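Local structure of digeranylgeranylglycerophospholipid reductase (Sulfolobus acidocaldarius, 4OPC) at residues 295-300 against 346-351; 180-185 against 271-276. The protein reduces the double bonds of the geranylgeranyl chains of archaeal membrane lipid precursors, using one bound FAD per subunit. All coordinates share one frame; numbering follows the deposited sequence. Where two conformers were deposited one is given.

In the fold
Both contacts border the cleft that holds the bound phospholipid, and their centres lie about 9 Å apart. Contact 1 sets the loop 295-300, which the two lipid tails straddle, against helix 332-357; contact 2 joins the start of strand 183-193 to the chain leaving strand 261-271. They meet directly where D349 OD2 on the helix forms a salt bridge with R274 NH1 at 2.9 Å, and where P296 CB packs 3.6 Å from T272 O. The lipid touches both, at H298 of contact 1 and D184 of contact 2. The reduced flavin is near too: G299 and G300 touch it, while the side chain of P271 lies about 6 Å away.

Contact 1: residues 295-300 against 346-351; sequences NPVHGG and ASLDIF. With PGT ((1S)-2-{[{[(2R)-2,3-dihydroxypropyl]oxy}(hydroxy)phosphoryl]oxy}-1-[(palmitoyloxy)methyl]ethyl stearate), chain C.
P296 and D349 mark the closest backbone approach, with P296 CA 5.4 Å from D349 CA, where an irregular loop rests on one side of a continuous helix. The proline ring crosses the L348 side chain at about a right angle, P296 CD lying 4.0 Å from L348 CB, and its CG reaches the backbone of D349. V297 suits its place by branching: CG2 lies 3.8 Å from L348 CD2 and also meets F351, while CG1, anti to the backbone N (chi1 167°), touches lipid carbon C17. D349 points away from the loop, its carboxylate shared by R274, R352 and R353.

N295 uses both ends of its amide. Its OD1 accepts from V297 N, an Asx turn, and from H298 N, which extends it to an Asx motif; its ND2 lies 3.5 Å from L348 CD1 and bonds to Y341, a lipid-binding residue. The amide carbon CG sits 3.4 Å above the H298 ring plane, over the ring centre. An alanine here would probably leave the V297 and H298 amides without their acceptor, take one partner from the Y341 hydroxyl and strip that face of the imidazole of its amide cover.

At the ring edge, G300 N donates to H298 ND1 at 2.9 Å, in plane, and H298 NE2 donates to phosphate oxygen O1P of the lipid at 2.8 Å (166°). Glycine suits position 299, where a side chain would collide with the lipid and the preceding carbonyl. The chemistry thus divides: apolar packing anchors the loop to the helix, while polar bonds aim its histidine at the phosphate.

Contact 2: residues 180-185 against 271-276; sequences DKDADV and PTRRPL. With PGT ((1S)-2-{[{[(2R)-2,3-dihydroxypropyl]oxy}(hydroxy)phosphoryl]oxy}-1-[(palmitoyloxy)methyl]ethyl stearate), chain C.
P271 pairs with A183 at the end of two antiparallel strands, a non-hydrogen-bonded pair with P271 CA 3.9 Å from A183 CB. A proline, lacking an N-H, is readily accommodated in such a pair, and the small alanine lets the backbones come close.

T272 supplies the backbone bond of the contact: its N donates to D182 O at 2.8 Å (167°). D184 has two conformers, and its contacts here are those of one. T272 OG1, between the backbone N and the carbonyl carbon (chi1 61°), shares a water with D184 OD1 and K181 O, while T272 CG2 lies 3.9 Å from D184 OD1. D184 OD2 comes within 3.6 Å of lipid carbon C46.

R273 runs its aliphatic carbons past D182, R273 CB lying 4.0 Å from D182 CB. The chain then bends so that NE donates to R274 O and NH1 to P275 O, tying the guanidinium to its own loop. The R274 guanidinium lies over that of R273, each CZ 3.9 Å above the other's plane and over its centre. Two cations face to face would probably be tolerated here because acids surround them: E176 pairs with R273, D349 with R274. D182 adds a long salt bridge from OD2 to R274 NH1, its carboxylate nearly perpendicular to the guanidinium. Two waters bridge the groups, one linking D182 OD2 to R273 NH2, the other to R274 NH1. The other carboxylate oxygen of D182 is held by R352.

P275 and L276 carry the chain onward, P275 touching Q345 of helix 332-357. That helix also meets D184, T272 and R273, whereas strand 226-234 flanks D184 and V185, so the contact ties the last two strands of the eight-stranded sheet together, with 261-271 outermost and the helix packed against them.

Contact 1: residues 295-300 against 346-351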
ATOM      1  N   ASN A 295       1.056   2.811   2.618  1.00 11.58           N
ATOM      2  CA  ASN A 295       1.668   3.888   3.406  1.00 11.59           C
ATOM      3  C   ASN A 295       1.987   5.103   2.515  1.00 11.51           C
ATOM      4  O   ASN A 295       2.747   4.989   1.552  1.00 12.79           O
ATOM      5  CB  ASN A 295       2.954   3.374   4.046  1.00 13.29           C
ATOM      6  CG  ASN A 295       3.543   4.348   5.026  1.00 14.45           C
ATOM      7  OD1 ASN A 295       4.005   5.437   4.648  1.00 15.04           O
ATOM      8  ND2 ASN A 295       3.541   3.977   6.297  1.00 15.43           N
ATOM      9  N   PRO A 296       1.396   6.271   2.811  1.00 11.50           N
ATOM     10  CA  PRO A 296       1.580   7.407   1.892  1.00 11.82           C
ATOM     11  C   PRO A 296       2.989   8.001   1.854  1.00 13.04           C
ATOM     12  O   PRO A 296       3.323   8.683   0.884  1.00 13.79           O
ATOM     13  CB  PRO A 296       0.588   8.462   2.420  1.00 13.12           C
ATOM     14  CG  PRO A 296      -0.458   7.646   3.136  1.00 13.00           C
ATOM     15  CD  PRO A 296       0.286   6.495   3.756  1.00 12.32           C
ATOM     16  N   VAL A 297       3.794   7.777   2.881  1.00 12.12           N
ATOM     17  CA  VAL A 297       5.120   8.385   2.917  1.00 13.88           C
ATOM     18  C   VAL A 297       6.191   7.485   2.314  1.00 16.72           C
ATOM     19  O   VAL A 297       7.063   7.961   1.588  1.00 20.35           O
ATOM     20  CB  VAL A 297       5.488   8.839   4.324  1.00 15.31           C
ATOM     21  CG1 VAL A 297       6.975   9.166   4.416  1.00 23.05           C
ATOM     22  CG2 VAL A 297       4.680  10.075   4.681  1.00 19.64           C
ATOM     23  N   HIS A 298       6.139   6.185   2.585  1.00 15.07           N
ATOM     24  CA  HIS A 298       7.152   5.321   1.985  1.00 14.77           C
ATOM     25  C   HIS A 298       6.676   4.434   0.841  1.00 13.78           C
ATOM     26  O   HIS A 298       7.497   3.836   0.167  1.00 15.66           O
ATOM     27  CB  HIS A 298       7.975   4.538   3.026  1.00 16.96           C
ATOM     28  CG  HIS A 298       7.191   3.570   3.859  1.00 18.78           C
ATOM     29  ND1 HIS A 298       6.356   2.613   3.326  1.00 16.67           N
ATOM     30  CD2 HIS A 298       7.172   3.376   5.201  1.00 21.16           C
ATOM     31  CE1 HIS A 298       5.839   1.887   4.302  1.00 18.51           C
ATOM     32  NE2 HIS A 298       6.317   2.331   5.450  1.00 24.12           N
ATOM     33  N   GLY A 299       5.369   4.359   0.604  1.00 12.96           N
ATOM     34  CA  GLY A 299       4.867   3.620  -0.535  1.00 13.25           C
ATOM     35  C   GLY A 299       4.759   2.119  -0.322  1.00 13.30           C
ATOM     36  O   GLY A 299       4.393   1.391  -1.242  1.00 14.47           O
ATOM     37  N   GLY A 300       5.056   1.656   0.889  1.00 11.94           N
ATOM     38  CA  GLY A 300       4.949   0.232   1.187  1.00 12.77           C
ATOM     39  C   GLY A 300       3.509  -0.186   1.415  1.00 10.99           C
ATOM     40  O   GLY A 300       2.808   0.373   2.256  1.00 10.95           O
ATOM     41  N   ALA A 346      -3.686   8.245   7.439  1.00 13.27           N
ATOM     42  CA  ALA A 346      -4.286   9.561   7.244  1.00 13.50           C
ATOM     43  C   ALA A 346      -3.312  10.666   7.642  1.00 13.54           C
ATOM     44  O   ALA A 346      -3.150  11.659   6.933  1.00 13.91           O
ATOM     45  CB  ALA A 346      -5.573   9.685   8.044  1.00 16.61           C
ATOM     46  N   SER A 347      -2.669  10.502   8.792  1.00 13.40           N
ATOM     47  CA  SER A 347      -1.642  11.429   9.243  0.55 16.25           C
ATOM     48  C   SER A 347      -0.518  11.541   8.213  1.00 12.16           C
ATOM     49  O   SER A 347      -0.032  12.639   7.902  1.00 13.31           O
ATOM     50  CB  SER A 347      -1.072  10.936  10.573  0.55 14.43           C
ATOM     51  OG  SER A 347      -0.062  11.802  11.057  0.55 15.13           O
ATOM     52  N   LEU A 348      -0.100  10.400   7.683  1.00 11.93           N
ATOM     53  CA  LEU A 348       0.994  10.373   6.719  1.00 11.21           C
ATOM     54  C   LEU A 348       0.590  10.931   5.357  1.00 12.47           C
ATOM     55  O   LEU A 348       1.450  11.374   4.599  1.00 12.74           O
ATOM     56  CB  LEU A 348       1.568   8.965   6.609  1.00 13.07           C
ATOM     57  CG  LEU A 348       2.286   8.526   7.884  1.00 13.09           C
ATOM     58  CD1 LEU A 348       2.739   7.086   7.725  1.00 16.15           C
ATOM     59  CD2 LEU A 348       3.470   9.445   8.222  1.00 16.65           C
ATOM     60  N   ASP A 349      -0.707  10.936   5.053  1.00 12.50           N
ATOM     61  CA  ASP A 349      -1.219  11.545   3.821  1.00 12.83           C
ATOM     62  C   ASP A 349      -0.906  13.054   3.866  1.00 13.56           C
ATOM     63  O   ASP A 349      -0.453  13.642   2.884  1.00 13.71           O
ATOM     64  CB  ASP A 349      -2.726  11.221   3.711  1.00 11.86           C
ATOM     65  CG  ASP A 349      -3.349  11.548   2.357  1.00 13.73           C
ATOM     66  OD1 ASP A 349      -2.731  12.240   1.514  1.00 16.46           O
ATOM     67  OD2 ASP A 349      -4.508  11.129   2.159  1.00 12.90           O
ATOM     68  N   ILE A 350      -1.103  13.676   5.025  1.00 12.47           N
ATOM     69  CA  ILE A 350      -0.732  15.078   5.244  0.67 12.33           C
ATOM     70  C   ILE A 350       0.780  15.262   5.113  1.00 12.13           C
ATOM     71  O   ILE A 350       1.267  16.149   4.397  1.00 14.29           O
ATOM     72  CB  ILE A 350      -1.165  15.552   6.655  0.67 11.44           C
ATOM     73  CG1 ILE A 350      -2.690  15.628   6.757  0.67 19.14           C
ATOM     74  CG2 ILE A 350      -0.557  16.899   6.983  0.67 14.77           C
ATOM     75  CD1 ILE A 350      -3.318  16.730   5.925  0.67 19.38           C
ATOM     76  N   PHE A 351       1.540  14.419   5.806  1.00 13.12           N
ATOM     77  CA  PHE A 351       2.991  14.555   5.825  1.00 15.07           C
ATOM     78  C   PHE A 351       3.587  14.401   4.422  1.00 12.21           C
ATOM     79  O   PHE A 351       4.445  15.196   4.019  1.00 13.91           O
ATOM     80  CB  PHE A 351       3.588  13.566   6.841  1.00 15.56           C
ATOM     81  CG  PHE A 351       5.031  13.815   7.180  1.00 14.20           C
ATOM     82  CD1 PHE A 351       5.500  15.091   7.455  1.00 18.06           C
ATOM     83  CD2 PHE A 351       5.910  12.756   7.281  1.00 17.95           C
ATOM     84  CE1 PHE A 351       6.835  15.301   7.777  1.00 18.83           C
ATOM     85  CE2 PHE A 351       7.241  12.967   7.608  1.00 22.21           C
ATOM     86  CZ  PHE A 351       7.693  14.244   7.868  1.00 19.86           C
TER
HETATM   87  C48 PGT C 502       6.907  10.605  -1.161  1.00 35.70           C
HETATM   88  C47 PGT C 502       5.554   9.931  -1.260  1.00 36.57           C
HETATM   89  C46 PGT C 502       5.595   8.881  -2.351  1.00 40.41           C
HETATM   90  C45 PGT C 502       6.720   7.905  -2.069  1.00 37.95           C
HETATM   91  C44 PGT C 502       6.429   6.559  -2.698  1.00 33.93           C
HETATM   92  C43 PGT C 502       7.299   6.362  -3.926  1.00 29.17           C
HETATM   93  C42 PGT C 502       6.865   5.091  -4.622  1.00 37.45           C
HETATM   94  C41 PGT C 502       7.210   3.933  -3.721  1.00 37.56           C
HETATM   95  C40 PGT C 502       7.439   2.684  -4.536  1.00 26.52           C
HETATM   96  C39 PGT C 502       8.418   1.824  -3.769  1.00 21.55           C
HETATM   97  C38 PGT C 502       7.869   1.540  -2.394  1.00 21.64           C
HETATM   98  C37 PGT C 502       8.930   0.833  -1.586  1.00 20.53           C
HETATM   99  C36 PGT C 502       8.331   0.460  -0.252  1.00 23.04           C
HETATM  100  C35 PGT C 502       9.412   0.055   0.724  1.00 24.29           C
HETATM  101  C34 PGT C 502       8.759  -0.366   2.027  1.00 27.05           C
HETATM  102  C33 PGT C 502       9.771  -0.469   3.148  1.00 40.05           C
HETATM  103  C32 PGT C 502       9.441  -1.625   4.073  1.00 44.73           C
HETATM  104  C31 PGT C 502       8.351  -1.278   5.075  1.00 74.75           C
HETATM  105  O31 PGT C 502       7.380  -2.007   5.140  1.00 62.53           O
HETATM  106  O2  PGT C 502       8.433  -0.139   5.915  1.00 90.64           O
HETATM  107  C2  PGT C 502       8.836  -0.355   7.255  1.00 59.88           C
HETATM  108  C1  PGT C 502       7.711  -0.832   8.150  1.00 38.86           C
HETATM  109  O3P PGT C 502       6.535  -1.295   7.515  1.00 47.77           O
HETATM  110  P   PGT C 502       5.185  -0.504   7.773  1.00 35.23           P
HETATM  111  O1P PGT C 502       5.577   0.957   7.734  1.00 34.25           O
HETATM  112  O2P PGT C 502       4.140  -0.803   6.709  1.00 27.37           O
HETATM  113  O4P PGT C 502       4.540  -0.825   9.194  1.00 87.28           O
HETATM  114  C4  PGT C 502       5.252  -1.471  10.230  1.00 59.92           C
HETATM  115  C5  PGT C 502       4.434  -1.526  11.500  1.00 73.23           C
HETATM  116  O5  PGT C 502       4.267  -2.869  11.892  1.00 70.98           O
HETATM  117  C6  PGT C 502       3.088  -0.885  11.263  1.00 54.01           C
HETATM  118  O6  PGT C 502       2.065  -1.853  11.223  1.00 42.32           O
HETATM  119  C3  PGT C 502       9.306   0.929   7.914  1.00 60.42           C
HETATM  120  O3  PGT C 502      10.477   1.459   7.341  1.00 58.66           O
HETATM  121  C11 PGT C 502      10.502   2.866   7.370  1.00 52.27           C
HETATM  122  O11 PGT C 502      10.173   3.456   8.379  1.00 49.31           O
HETATM  123  C12 PGT C 502      10.929   3.644   6.141  1.00 47.25           C
HETATM  124  C13 PGT C 502      11.330   5.054   6.515  1.00 38.70           C
HETATM  125  C14 PGT C 502      11.725   5.804   5.259  1.00 51.67           C
HETATM  126  C15 PGT C 502      10.568   6.645   4.765  1.00 52.48           C
HETATM  127  C16 PGT C 502      11.005   7.500   3.594  1.00 39.09           C
HETATM  128  C17 PGT C 502      10.598   8.933   3.858  1.00 37.16           C
HETATM  129  C18 PGT C 502      11.280   9.867   2.881  1.00 49.04           C
HETATM  130  C19 PGT C 502      11.110  11.301   3.342  1.00 69.04           C
HETATM  131  C20 PGT C 502      11.950  11.573   4.575  1.00 63.92           C
HETATM  132  C21 PGT C 502      12.908  12.714   4.296  1.00 44.21           C
HETATM  133  C22 PGT C 502      13.164  13.512   5.557  1.00 44.62           C
HETATM  134  C23 PGT C 502      13.577  14.915   5.167  1.00 37.91           C
HETATM  135  C24 PGT C 502      13.573  15.819   6.380  1.00 47.78           C
HETATM  136  C25 PGT C 502      12.724  17.041   6.104  1.00 44.25           C
HETATM  137  C26 PGT C 502      11.681  17.195   7.190  1.00 36.43           C

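Contact 2: residues 180-185 against 271-276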
ATOM      1  N   ASP A 180      -5.532  11.990  -9.219  1.00 14.10           N
ATOM      2  CA  ASP A 180      -4.310  11.561  -9.898  1.00 13.05           C
ATOM      3  C   ASP A 180      -3.043  11.876  -9.088  1.00 12.86           C
ATOM      4  O   ASP A 180      -2.054  11.172  -9.175  1.00 13.48           O
ATOM      5  CB  ASP A 180      -4.193  12.227 -11.280  1.00 16.29           C
ATOM      6  CG  ASP A 180      -5.216  11.719 -12.284  1.00 21.83           C
ATOM      7  OD1 ASP A 180      -5.825  10.648 -12.068  1.00 21.95           O
ATOM      8  OD2 ASP A 180      -5.400  12.395 -13.314  1.00 24.33           O
ATOM      9  N   LYS A 181      -3.092  12.945  -8.301  1.00 13.54           N
ATOM     10  CA  LYS A 181      -1.938  13.329  -7.492  1.00 13.72           C
ATOM     11  C   LYS A 181      -1.819  12.509  -6.214  1.00 14.68           C
ATOM     12  O   LYS A 181      -0.848  12.684  -5.464  1.00 14.45           O
ATOM     13  CB  LYS A 181      -2.005  14.814  -7.138  1.00 15.19           C
ATOM     14  CG  LYS A 181      -1.788  15.742  -8.339  1.00 17.18           C
ATOM     15  CD  LYS A 181      -1.954  17.219  -7.981  1.00 18.59           C
ATOM     16  CE  LYS A 181      -3.414  17.544  -7.706  1.00 32.61           C
ATOM     17  NZ  LYS A 181      -4.310  17.056  -8.802  1.00 44.69           N
ATOM     18  N   ASP A 182      -2.772  11.605  -5.970  1.00 11.95           N
ATOM     19  CA  ASP A 182      -2.754  10.748  -4.781  1.00 12.11           C
ATOM     20  C   ASP A 182      -2.260   9.339  -5.119  1.00 11.32           C
ATOM     21  O   ASP A 182      -2.574   8.367  -4.418  1.00 11.83           O
ATOM     22  CB  ASP A 182      -4.139  10.694  -4.130  1.00 12.21           C
ATOM     23  CG  ASP A 182      -4.519  11.979  -3.414  1.00 14.44           C
ATOM     24  OD1 ASP A 182      -3.669  12.874  -3.215  1.00 17.95           O
ATOM     25  OD2 ASP A 182      -5.699  12.110  -3.034  1.00 18.33           O
ATOM     26  N   ALA A 183      -1.464   9.226  -6.182  1.00 10.92           N
ATOM     27  CA  ALA A 183      -0.779   7.981  -6.503  1.00 11.42           C
ATOM     28  C   ALA A 183       0.545   8.313  -7.155  1.00 12.13           C
ATOM     29  O   ALA A 183       0.755   9.442  -7.620  1.00 12.58           O
ATOM     30  CB  ALA A 183      -1.632   7.114  -7.448  1.00 14.92           C
ATOM     31  N   ASP A 184       1.449   7.347  -7.129  1.00 11.87           N
ATOM     32  CA  ASP A 184       2.682   7.431  -7.885  0.51 14.55           C
ATOM     33  C   ASP A 184       2.672   6.363  -8.979  1.00 13.64           C
ATOM     34  O   ASP A 184       2.012   5.337  -8.859  1.00 15.91           O
ATOM     35  CB  ASP A 184       3.908   7.252  -6.965  0.51 12.99           C
ATOM     36  CG  ASP A 184       4.286   8.534  -6.215  0.51 19.48           C
ATOM     37  OD1 ASP A 184       3.381   9.338  -5.913  0.51 16.30           O
ATOM     38  OD2 ASP A 184       5.494   8.738  -5.915  0.51 15.27           O
ATOM     39  N   VAL A 185       3.417   6.608 -10.042  1.00 12.91           N
ATOM     40  CA  VAL A 185       3.730   5.545 -10.971  1.00 13.81           C
ATOM     41  C   VAL A 185       5.128   5.116 -10.546  1.00 12.67           C
ATOM     42  O   VAL A 185       5.978   5.953 -10.198  1.00 13.67           O
ATOM     43  CB  VAL A 185       3.670   6.000 -12.445  1.00 17.10           C
ATOM     44  CG1 VAL A 185       4.538   7.191 -12.683  1.00 21.50           C
ATOM     45  CG2 VAL A 185       4.080   4.862 -13.381  1.00 18.06           C
ATOM     46  N   PRO A 271      -1.204   3.632  -5.024  1.00 10.22           N
ATOM     47  CA  PRO A 271      -1.873   4.736  -4.315  1.00 12.24           C
ATOM     48  C   PRO A 271      -1.039   5.246  -3.144  1.00 11.81           C
ATOM     49  O   PRO A 271      -0.277   4.488  -2.549  1.00 13.59           O
ATOM     50  CB  PRO A 271      -3.178   4.107  -3.823  1.00 14.17           C
ATOM     51  CG  PRO A 271      -2.872   2.627  -3.723  1.00 16.45           C
ATOM     52  CD  PRO A 271      -1.845   2.326  -4.790  1.00 12.81           C
ATOM     53  N   THR A 272      -1.144   6.538  -2.839  1.00 11.91           N
ATOM     54  CA  THR A 272      -0.358   7.126  -1.756  1.00 12.61           C
ATOM     55  C   THR A 272      -1.215   8.053  -0.911  1.00 14.21           C
ATOM     56  O   THR A 272      -0.905   9.224  -0.756  1.00 16.99           O
ATOM     57  CB  THR A 272       0.832   7.942  -2.301  1.00 15.10           C
ATOM     58  OG1 THR A 272       0.341   9.018  -3.115  1.00 16.44           O
ATOM     59  CG2 THR A 272       1.783   7.078  -3.136  1.00 17.16           C
ATOM     60  N   ARG A 273      -2.287   7.537  -0.339  1.00 11.86           N
ATOM     61  CA  ARG A 273      -3.230   8.367   0.410  1.00 11.76           C
ATOM     62  C   ARG A 273      -3.876   7.586   1.547  1.00 11.61           C
ATOM     63  O   ARG A 273      -3.644   6.376   1.701  1.00 11.80           O
ATOM     64  CB  ARG A 273      -4.326   8.903  -0.518  1.00 12.40           C
ATOM     65  CG  ARG A 273      -5.007   7.835  -1.357  1.00 11.81           C
ATOM     66  CD  ARG A 273      -6.409   8.310  -1.780  1.00 12.59           C
ATOM     67  NE  ARG A 273      -7.380   8.109  -0.704  1.00 12.91           N
ATOM     68  CZ  ARG A 273      -8.678   8.369  -0.809  1.00 14.40           C
ATOM     69  NH1 ARG A 273      -9.506   8.079   0.196  1.00 13.98           N
ATOM     70  NH2 ARG A 273      -9.162   8.909  -1.923  1.00 14.51           N
ATOM     71  N   ARG A 274      -4.681   8.288   2.345  1.00 11.40           N
ATOM     72  CA  ARG A 274      -5.553   7.670   3.339  1.00 12.13           C
ATOM     73  C   ARG A 274      -6.400   6.570   2.679  1.00 10.62           C
ATOM     74  O   ARG A 274      -6.614   6.585   1.465  1.00 11.27           O
ATOM     75  CB  ARG A 274      -6.453   8.747   3.943  1.00 12.68           C
ATOM     76  CG  ARG A 274      -7.386   9.367   2.923  1.00 13.25           C
ATOM     77  CD  ARG A 274      -7.671  10.846   3.219  1.00 15.96           C
ATOM     78  NE  ARG A 274      -8.547  11.395   2.187  1.00 16.80           N
ATOM     79  CZ  ARG A 274      -8.141  11.806   0.989  1.00 17.09           C
ATOM     80  NH1 ARG A 274      -6.859  11.744   0.651  1.00 15.27           N
ATOM     81  NH2 ARG A 274      -9.025  12.283   0.122  1.00 23.53           N
ATOM     82  N   PRO A 275      -6.890   5.603   3.466  1.00 11.30           N
ATOM     83  CA  PRO A 275      -7.667   4.533   2.820  1.00 11.59           C
ATOM     84  C   PRO A 275      -9.014   5.021   2.285  1.00 11.20           C
ATOM     85  O   PRO A 275      -9.417   6.165   2.517  1.00 11.80           O
ATOM     86  CB  PRO A 275      -7.875   3.508   3.942  1.00 15.04           C
ATOM     87  CG  PRO A 275      -7.643   4.258   5.219  1.00 15.03           C
ATOM     88  CD  PRO A 275      -6.719   5.397   4.914  1.00 14.52           C
ATOM     89  N   LEU A 276      -9.706   4.151   1.549  1.00 12.23           N
ATOM     90  CA  LEU A 276     -11.091   4.420   1.179  1.00 11.95           C
ATOM     91  C   LEU A 276     -11.851   4.859   2.420  1.00 13.03           C
ATOM     92  O   LEU A 276     -11.714   4.236   3.471  1.00 14.58           O
ATOM     93  CB  LEU A 276     -11.748   3.131   0.689  1.00 16.35           C
ATOM     94  CG  LEU A 276     -11.830   2.708  -0.773  1.00 33.34           C
ATOM     95  CD1 LEU A 276     -12.860   1.580  -0.885  1.00 15.59           C
ATOM     96  CD2 LEU A 276     -12.166   3.846  -1.716  1.00 18.31           C
TER
HETATM   97  C48 PGT C 502       6.907  10.605  -1.161  1.00 35.70           C
HETATM   98  C47 PGT C 502       5.554   9.931  -1.260  1.00 36.57           C
HETATM   99  C46 PGT C 502       5.595   8.881  -2.351  1.00 40.41           C
HETATM  100  C45 PGT C 502       6.720   7.905  -2.069  1.00 37.95           C
HETATM  101  C44 PGT C 502       6.429   6.559  -2.698  1.00 33.93           C
HETATM  102  C43 PGT C 502       7.299   6.362  -3.926  1.00 29.17           C
HETATM  103  C42 PGT C 502       6.865   5.091  -4.622  1.00 37.45           C
HETATM  104  C41 PGT C 502       7.210   3.933  -3.721  1.00 37.56           C
HETATM  105  C40 PGT C 502       7.439   2.684  -4.536  1.00 26.52           C
HETATM  106  C39 PGT C 502       8.418   1.824  -3.769  1.00 21.55           C
HETATM  107  C38 PGT C 502       7.869   1.540  -2.394  1.00 21.64           C
HETATM  108  C37 PGT C 502       8.930   0.833  -1.586  1.00 20.53           C
HETATM  109  C36 PGT C 502       8.331   0.460  -0.252  1.00 23.04           C
HETATM  110  C35 PGT C 502       9.412   0.055   0.724  1.00 24.29           C
HETATM  111  C34 PGT C 502       8.759  -0.366   2.027  1.00 27.05           C
HETATM  112  C33 PGT C 502       9.771  -0.469   3.148  1.00 40.05           C
HETATM  113  C32 PGT C 502       9.441  -1.625   4.073  1.00 44.73           C
HETATM  114  C31 PGT C 502       8.351  -1.278   5.075  1.00 74.75           C
HETATM  115  O31 PGT C 502       7.380  -2.007   5.140  1.00 62.53           O
HETATM  116  O2  PGT C 502       8.433  -0.139   5.915  1.00 90.64           O
HETATM  117  C2  PGT C 502       8.836  -0.355   7.255  1.00 59.88           C
HETATM  118  C1  PGT C 502       7.711  -0.832   8.150  1.00 38.86           C
HETATM  119  O3P PGT C 502       6.535  -1.295   7.515  1.00 47.77           O
HETATM  120  P   PGT C 502       5.185  -0.504   7.773  1.00 35.23           P
HETATM  121  O1P PGT C 502       5.577   0.957   7.734  1.00 34.25           O
HETATM  122  O2P PGT C 502       4.140  -0.803   6.709  1.00 27.37           O
HETATM  123  O4P PGT C 502       4.540  -0.825   9.194  1.00 87.28           O
HETATM  124  C4  PGT C 502       5.252  -1.471  10.230  1.00 59.92           C
HETATM  125  C5  PGT C 502       4.434  -1.526  11.500  1.00 73.23           C
HETATM  126  O5  PGT C 502       4.267  -2.869  11.892  1.00 70.98           O
HETATM  127  C6  PGT C 502       3.088  -0.885  11.263  1.00 54.01           C
HETATM  128  O6  PGT C 502       2.065  -1.853  11.223  1.00 42.32           O
HETATM  129  C3  PGT C 502       9.306   0.929   7.914  1.00 60.42           C
HETATM  130  O3  PGT C 502      10.477   1.459   7.341  1.00 58.66           O
HETATM  131  C11 PGT C 502      10.502   2.866   7.370  1.00 52.27           C
HETATM  132  O11 PGT C 502      10.173   3.456   8.379  1.00 49.31           O
HETATM  133  C12 PGT C 502      10.929   3.644   6.141  1.00 47.25           C
HETATM  134  C13 PGT C 502      11.330   5.054   6.515  1.00 38.70           C
HETATM  135  C14 PGT C 502      11.725   5.804   5.259  1.00 51.67           C
HETATM  136  C15 PGT C 502      10.568   6.645   4.765  1.00 52.48           C
HETATM  137  C16 PGT C 502      11.005   7.500   3.594  1.00 39.09           C
HETATM  138  C17 PGT C 502      10.598   8.933   3.858  1.00 37.16           C
HETATM  139  C18 PGT C 502      11.280   9.867   2.881  1.00 49.04           C
HETATM  140  C19 PGT C 502      11.110  11.301   3.342  1.00 69.04           C
HETATM  141  C20 PGT C 502      11.950  11.573   4.575  1.00 63.92           C
HETATM  142  C21 PGT C 502      12.908  12.714   4.296  1.00 44.21           C
HETATM  143  C22 PGT C 502      13.164  13.512   5.557  1.00 44.62           C
HETATM  144  C23 PGT C 502      13.577  14.915   5.167  1.00 37.91           C
HETATM  145  C24 PGT C 502      13.573  15.819   6.380  1.00 47.78           C
HETATM  146  C25 PGT C 502      12.724  17.041   6.104  1.00 44.25           C
HETATM  147  C26 PGT C 502      11.681  17.195   7.190  1.00 36.43           C
HETATM  148  O   HOH W   1       1.663  10.912  -4.635  1.00 14.83           O
HETATM  149  O   HOH W   2      -7.967  10.970  -3.708  1.00 14.60           O
HETATM  150  O   HOH W   3      -6.862  13.731  -1.495  1.00 23.03           O